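Local coordinates for protein ubiquitin conjugating enzyme (Plasmodium yoelii, PDB 2PWQ) that probably acts as an E2 enzyme, carrying ubiquitin as a thioester and passing it on in the ubiquitin conjugation pathway, at residues F53-F58 and I76-D81; F72-T77 and I89-K94. All blocks are in the same frame, centred on the assembly; numbering follows the deposited sequence.

In the fold
Contacts 1 and 2 are successive antiparallel pairings in the four-stranded sheet of the ubiquitin-conjugating fold, and strand 71-77 takes part in both. Contact 1 joins it to strand 54-60, contact 2 to strand 88-91, at one edge of the sheet within this chain; their centres lie about 10 Å apart and Gly57 O probably accepts a hydrogen bond from Leu74 N between them. Each has a buried face and a more exposed one, but contact 2 sits nearer the middle, about 6 Å from the chain centre against about 12 Å. In contact 1 backbone bonds accompany an isoleucine-tryptophan CH-pi contact; in contact 2 a threonine hydroxyl joins the backbone bonding and leucine packs on phenylalanine.

Contact 1 of 2, residues F53-F58 and I76-D81; sequences FEWVGF and ITIPND
Ile78 lays its terminal methyl on the indole of Trp55, and this is the tightly packed part of the contact: CD1 stands 3.4 Å from the centroid of the five-membered ring and 17° off its normal, over one face, while the nearest ring atom, Trp55 CE2, is 3.3 Å from Ile78 CD1. CG1 of Ile78 lies anti to the carbonyl carbon (chi1 -58°), and the nearly extended chi2 then carries CD1 onto the indole. The ring nitrogen of Trp55 is held separately, by a hydrogen bond to Phe52 O. Beside it, Trp55 and Ile76 form a hydrogen-bonded antiparallel pair with bonds in both directions; Trp55 N to Ile76 O measures 2.9 Å. Ile76 CD1 reaches across toward the partner strand, 3.6 Å from Gly57 N.

The paired backbones of Trp55 and Ile76 belong to the beta hairpin of strands 54-60 and 71-77 in the ubiquitin-conjugating fold. Its buried face, carrying Trp55 and Ile76, is flanked by Leu28, Leu32 and Ile35 of helix 23-37 and by Ile122 and Leu126 of helix 122-134. Beyond the regular strands one more backbone bond, nearly straight at 173°, runs from Ile78 N to Phe53 O over 2.8 Å.

The face of Glu54 and Thr77 is the more exposed one. This non-hydrogen-bonded pair sets its side chains alongside one another. At the loop end, the edge of the Phe53 ring meets the carbonyl oxygens of Ile78 and Pro79, CE1 lying 3.3 Å from Pro79 O; CD1 of Phe53 also packs on Ile78 CG2 (4.0 Å), and solvent-exposed Asn80 lies next to the ring.

Contact 2 of 2, residues F72-T77 and I89-K94; sequences FTLAIT and IKFVTK
The Phe91 ring receives Leu74 on one face: methyl CD2 stands 3.8 Å from the ring centroid and only 8° off the normal, almost centred. At the ring edge, in its plane, Phe72 CB approaches CE2 of Phe91 to 3.8 Å. The Phe72 ring has Lys94 O at its own edge. The Phe72 and Thr93 side chains cross at about a right angle, CD2 of Phe72 lying 3.8 Å from Thr93 CG2. The same Leu74 methyl also packs against Ile89 CG2.

Ala75 and Lys90 make the regular hydrogen-bonded pair, both side chains on the more exposed face. Past Phe91 the chain leaves strand geometry, and Thr73 O takes two donors from one side of its plane, Val92 N at 2.7 Å and Thr93 N at 3.0 Å. Thr93 returns the grip through its side chain: with OG1 turned beside its own backbone N (chi1 -57°), Thr93 OG1 accepts a hydrogen bond from Thr73 N at 2.8 Å, 168° at the hydrogen. This side-chain bond prolongs the pairing beyond the last backbone bridge.

The arrangement is the hairpin of strands 71-77 and 88-91, which ends the sheet on this side within the chain. Its apolar face rests on helix 122-134, where Ile89 touches Ala125 and Leu126 and Phe91 touches Ile129, while Phe72 reaches Thr165 of helix 154-168 and strand 54-60 flanks strand 71-77 along its other edge.

Contact 1 of 2, residues F53-F58 and I76-D81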
loop_
_atom_site.group_PDB
_atom_site.type_symbol
_atom_site.label_atom_id
_atom_site.label_comp_id
_atom_site.label_asym_id
_atom_site.label_seq_id
_atom_site.Cartn_x
_atom_site.Cartn_y
_atom_site.Cartn_z
ATOM N N PHE A 53 11.616 -11.077 -5.675
ATOM C CA PHE A 53 11.556 -9.639 -5.965
ATOM C C PHE A 53 10.138 -9.179 -6.284
ATOM O O PHE A 53 9.911 -8.070 -6.734
ATOM C CB PHE A 53 12.559 -9.271 -7.073
ATOM C CG PHE A 53 13.985 -9.322 -6.598
ATOM C CD1 PHE A 53 14.626 -8.170 -6.156
ATOM C CD2 PHE A 53 14.669 -10.526 -6.536
ATOM C CE1 PHE A 53 15.921 -8.218 -5.684
ATOM C CE2 PHE A 53 15.966 -10.584 -6.063
ATOM C CZ PHE A 53 16.602 -9.424 -5.639
ATOM N N GLU A 54 9.177 -10.045 -6.028
ATOM C CA GLU A 54 7.790 -9.706 -6.299
ATOM C C GLU A 54 6.960 -10.190 -5.141
ATOM O O GLU A 54 6.847 -11.406 -4.914
ATOM C CB GLU A 54 7.314 -10.300 -7.634
ATOM C CG GLU A 54 5.854 -9.983 -7.985
ATOM C CD GLU A 54 5.612 -8.520 -8.336
ATOM O OE1 GLU A 54 6.530 -7.880 -8.919
ATOM O OE2 GLU A 54 4.494 -8.001 -8.028
ATOM N N TRP A 55 6.416 -9.240 -4.374
ATOM C CA TRP A 55 5.576 -9.613 -3.257
ATOM C C TRP A 55 4.160 -9.118 -3.439
ATOM O O TRP A 55 3.862 -8.260 -4.241
ATOM C CB TRP A 55 6.078 -9.086 -1.910
ATOM C CG TRP A 55 7.506 -9.339 -1.532
ATOM C CD1 TRP A 55 8.404 -10.182 -2.139
ATOM C CD2 TRP A 55 8.205 -8.751 -0.408
ATOM N NE1 TRP A 55 9.622 -10.125 -1.490
ATOM C CE2 TRP A 55 9.522 -9.273 -0.413
ATOM C CE3 TRP A 55 7.833 -7.862 0.608
ATOM C CZ2 TRP A 55 10.487 -8.904 0.547
ATOM C CZ3 TRP A 55 8.797 -7.497 1.569
ATOM C CH2 TRP A 55 10.104 -8.022 1.525
ATOM N N VAL A 56 3.302 -9.700 -2.637
ATOM C CA VAL A 56 1.962 -9.276 -2.449
ATOM C C VAL A 56 1.964 -8.698 -1.054
ATOM O O VAL A 56 2.447 -9.360 -0.133
ATOM C CB VAL A 56 1.052 -10.502 -2.447
ATOM C CG1 VAL A 56 -0.342 -10.096 -2.114
ATOM C CG2 VAL A 56 1.100 -11.144 -3.800
ATOM N N GLY A 57 1.451 -7.476 -0.900
ATOM C CA GLY A 57 1.250 -6.860 0.405
ATOM C C GLY A 57 -0.200 -6.786 0.839
ATOM O O GLY A 57 -1.102 -6.752 -0.001
ATOM N N PHE A 58 -0.429 -6.877 2.143
ATOM C CA PHE A 58 -1.723 -6.618 2.771
ATOM C C PHE A 58 -1.677 -5.364 3.667
ATOM O O PHE A 58 -0.754 -5.200 4.491
ATOM C CB PHE A 58 -2.150 -7.819 3.615
ATOM C CG PHE A 58 -3.212 -7.506 4.638
ATOM C CD1 PHE A 58 -4.555 -7.312 4.248
ATOM C CD2 PHE A 58 -2.881 -7.424 6.004
ATOM C CE1 PHE A 58 -5.534 -7.030 5.200
ATOM C CE2 PHE A 58 -3.829 -7.150 6.939
ATOM C CZ PHE A 58 -5.162 -6.938 6.565
ATOM N N ILE A 76 3.898 -5.528 -4.963
ATOM C CA ILE A 76 5.184 -4.911 -4.593
ATOM C C ILE A 76 6.318 -5.434 -5.503
ATOM O O ILE A 76 6.735 -6.586 -5.391
ATOM C CB ILE A 76 5.506 -5.198 -3.116
ATOM C CG1 ILE A 76 4.322 -4.779 -2.226
ATOM C CG2 ILE A 76 6.857 -4.515 -2.686
ATOM C CD1 ILE A 76 4.370 -5.342 -0.824
ATOM N N THR A 77 6.810 -4.624 -6.432
ATOM C CA THR A 77 7.934 -5.100 -7.221
ATOM C C THR A 77 9.235 -4.473 -6.730
ATOM O O THR A 77 9.399 -3.225 -6.729
ATOM C CB THR A 77 7.741 -4.966 -8.757
ATOM O OG1 THR A 77 8.225 -3.713 -9.196
ATOM C CG2 THR A 77 6.295 -5.080 -9.174
ATOM N N ILE A 78 10.146 -5.330 -6.268
ATOM C CA ILE A 78 11.372 -4.889 -5.582
ATOM C C ILE A 78 12.501 -4.890 -6.584
ATOM O O ILE A 78 12.691 -5.900 -7.272
ATOM C CB ILE A 78 11.695 -5.824 -4.419
ATOM C CG1 ILE A 78 10.516 -5.856 -3.463
ATOM C CG2 ILE A 78 13.006 -5.421 -3.713
ATOM C CD1 ILE A 78 10.448 -7.052 -2.625
ATOM N N PRO A 79 13.252 -3.767 -6.699
ATOM C CA PRO A 79 14.306 -3.714 -7.723
ATOM C C PRO A 79 15.497 -4.599 -7.380
ATOM O O PRO A 79 15.683 -4.933 -6.204
ATOM C CB PRO A 79 14.717 -2.226 -7.727
ATOM C CG PRO A 79 14.418 -1.759 -6.377
ATOM C CD PRO A 79 13.183 -2.501 -5.933
ATOM N N ASN A 80 16.290 -4.961 -8.397
ATOM C CA ASN A 80 17.426 -5.881 -8.220
ATOM C C ASN A 80 18.604 -5.345 -7.412
ATOM O O ASN A 80 19.424 -6.125 -6.914
ATOM C CB ASN A 80 17.879 -6.554 -9.536
ATOM C CG ASN A 80 18.217 -5.559 -10.667
ATOM O OD1 ASN A 80 18.329 -4.340 -10.463
ATOM N ND2 ASN A 80 18.376 -6.097 -11.882
ATOM N N ASP A 81 18.643 -4.025 -7.240
ATOM C CA ASP A 81 19.619 -3.360 -6.368
ATOM C C ASP A 81 19.114 -2.969 -4.976
ATOM O O ASP A 81 19.843 -2.334 -4.193
ATOM C CB ASP A 81 20.223 -2.131 -7.063
ATOM C CG ASP A 81 19.196 -1.312 -7.837
ATOM O OD1 ASP A 81 17.972 -1.530 -7.702
ATOM O OD2 ASP A 81 19.636 -0.419 -8.599
#

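Contact 2 of 2, residues F72-T77 and I89-K94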
loop_
_atom_site.group_PDB
_atom_site.type_symbol
_atom_site.label_atom_id
_atom_site.label_comp_id
_atom_site.label_asym_id
_atom_site.label_seq_id
_atom_site.Cartn_x
_atom_site.Cartn_y
_atom_site.Cartn_z
ATOM N N PHE A 72 -6.883 -4.856 2.093
ATOM C CA PHE A 72 -6.343 -4.375 0.826
ATOM C C PHE A 72 -5.045 -5.054 0.388
ATOM O O PHE A 72 -4.008 -5.040 1.096
ATOM C CB PHE A 72 -6.178 -2.823 0.846
ATOM C CG PHE A 72 -7.471 -2.073 1.163
ATOM C CD1 PHE A 72 -7.821 -1.790 2.497
ATOM C CD2 PHE A 72 -8.371 -1.715 0.140
ATOM C CE1 PHE A 72 -8.992 -1.113 2.813
ATOM C CE2 PHE A 72 -9.577 -1.039 0.453
ATOM C CZ PHE A 72 -9.895 -0.761 1.771
ATOM N N THR A 73 -5.096 -5.637 -0.805
ATOM C CA THR A 73 -3.977 -6.317 -1.414
ATOM C C THR A 73 -3.252 -5.349 -2.303
ATOM O O THR A 73 -3.918 -4.590 -3.026
ATOM C CB THR A 73 -4.494 -7.477 -2.282
ATOM O OG1 THR A 73 -5.185 -8.374 -1.419
ATOM C CG2 THR A 73 -3.366 -8.178 -2.935
ATOM N N LEU A 74 -1.911 -5.372 -2.244
ATOM C CA LEU A 74 -1.052 -4.549 -3.097
ATOM C C LEU A 74 -0.026 -5.437 -3.820
ATOM O O LEU A 74 0.249 -6.545 -3.388
ATOM C CB LEU A 74 -0.333 -3.422 -2.283
ATOM C CG LEU A 74 -1.160 -2.430 -1.435
ATOM C CD1 LEU A 74 -1.437 -2.965 0.008
ATOM C CD2 LEU A 74 -0.510 -1.054 -1.374
ATOM N N ALA A 75 0.553 -4.920 -4.902
ATOM C CA ALA A 75 1.598 -5.595 -5.666
ATOM C C ALA A 75 2.866 -4.837 -5.423
ATOM O O ALA A 75 2.902 -3.653 -5.664
ATOM C CB ALA A 75 1.254 -5.590 -7.215
ATOM N N ILE A 76 3.898 -5.528 -4.963
ATOM C CA ILE A 76 5.184 -4.911 -4.593
ATOM C C ILE A 76 6.318 -5.434 -5.503
ATOM O O ILE A 76 6.735 -6.586 -5.391
ATOM C CB ILE A 76 5.506 -5.198 -3.116
ATOM C CG1 ILE A 76 4.322 -4.779 -2.226
ATOM C CG2 ILE A 76 6.857 -4.515 -2.686
ATOM C CD1 ILE A 76 4.370 -5.342 -0.824
ATOM N N THR A 77 6.810 -4.624 -6.432
ATOM C CA THR A 77 7.934 -5.100 -7.221
ATOM C C THR A 77 9.235 -4.473 -6.730
ATOM O O THR A 77 9.399 -3.225 -6.729
ATOM C CB THR A 77 7.741 -4.966 -8.757
ATOM O OG1 THR A 77 8.225 -3.713 -9.196
ATOM C CG2 THR A 77 6.295 -5.080 -9.174
ATOM N N ILE A 89 5.074 0.100 -5.761
ATOM C CA ILE A 89 3.867 -0.419 -5.100
ATOM C C ILE A 89 2.619 0.151 -5.782
ATOM O O ILE A 89 2.583 1.339 -6.143
ATOM C CB ILE A 89 3.844 -0.113 -3.601
ATOM C CG1 ILE A 89 5.139 -0.590 -2.942
ATOM C CG2 ILE A 89 2.676 -0.781 -2.923
ATOM C CD1 ILE A 89 5.228 -0.245 -1.478
ATOM N N LYS A 90 1.621 -0.706 -5.982
ATOM C CA LYS A 90 0.313 -0.294 -6.488
ATOM C C LYS A 90 -0.737 -1.158 -5.806
ATOM O O LYS A 90 -0.457 -2.285 -5.393
ATOM C CB LYS A 90 0.231 -0.465 -8.001
ATOM C CG LYS A 90 -0.092 -1.881 -8.461
ATOM C CD LYS A 90 -0.695 -1.869 -9.892
ATOM C CE LYS A 90 -1.129 -3.272 -10.315
ATOM N NZ LYS A 90 0.016 -4.225 -10.418
ATOM N N PHE A 91 -1.947 -0.656 -5.672
ATOM C CA PHE A 91 -2.947 -1.454 -5.015
ATOM C C PHE A 91 -3.424 -2.470 -6.041
ATOM O O PHE A 91 -3.336 -2.206 -7.229
ATOM C CB PHE A 91 -4.144 -0.585 -4.598
ATOM C CG PHE A 91 -3.974 0.071 -3.287
ATOM C CD1 PHE A 91 -3.195 1.220 -3.151
ATOM C CD2 PHE A 91 -4.608 -0.456 -2.166
ATOM C CE1 PHE A 91 -3.045 1.809 -1.907
ATOM C CE2 PHE A 91 -4.476 0.123 -0.924
ATOM C CZ PHE A 91 -3.703 1.271 -0.783
ATOM N N VAL A 92 -3.877 -3.631 -5.574
ATOM C CA VAL A 92 -4.531 -4.609 -6.436
ATOM C C VAL A 92 -5.994 -4.440 -6.158
ATOM O O VAL A 92 -6.815 -4.298 -7.104
ATOM C CB VAL A 92 -4.062 -6.072 -6.142
ATOM C CG1 VAL A 92 -5.037 -7.161 -6.803
ATOM C CG2 VAL A 92 -2.639 -6.249 -6.655
ATOM N N THR A 93 -6.327 -4.435 -4.859
ATOM C CA THR A 93 -7.711 -4.264 -4.430
ATOM C C THR A 93 -8.179 -2.892 -4.913
ATOM O O THR A 93 -7.458 -1.884 -4.830
ATOM C CB THR A 93 -7.810 -4.366 -2.914
ATOM O OG1 THR A 93 -7.271 -5.621 -2.507
ATOM C CG2 THR A 93 -9.233 -4.313 -2.434
ATOM N N LYS A 94 -9.365 -2.862 -5.496
ATOM C CA LYS A 94 -9.947 -1.627 -5.970
ATOM C C LYS A 94 -10.404 -0.815 -4.767
ATOM O O LYS A 94 -10.954 -1.370 -3.797
ATOM C CB LYS A 94 -11.162 -1.990 -6.867
ATOM C CG LYS A 94 -11.631 -0.817 -7.683
ATOM C CD LYS A 94 -13.029 -1.002 -8.160
ATOM C CE LYS A 94 -13.057 -1.310 -9.606
ATOM N NZ LYS A 94 -12.092 -0.631 -10.556
#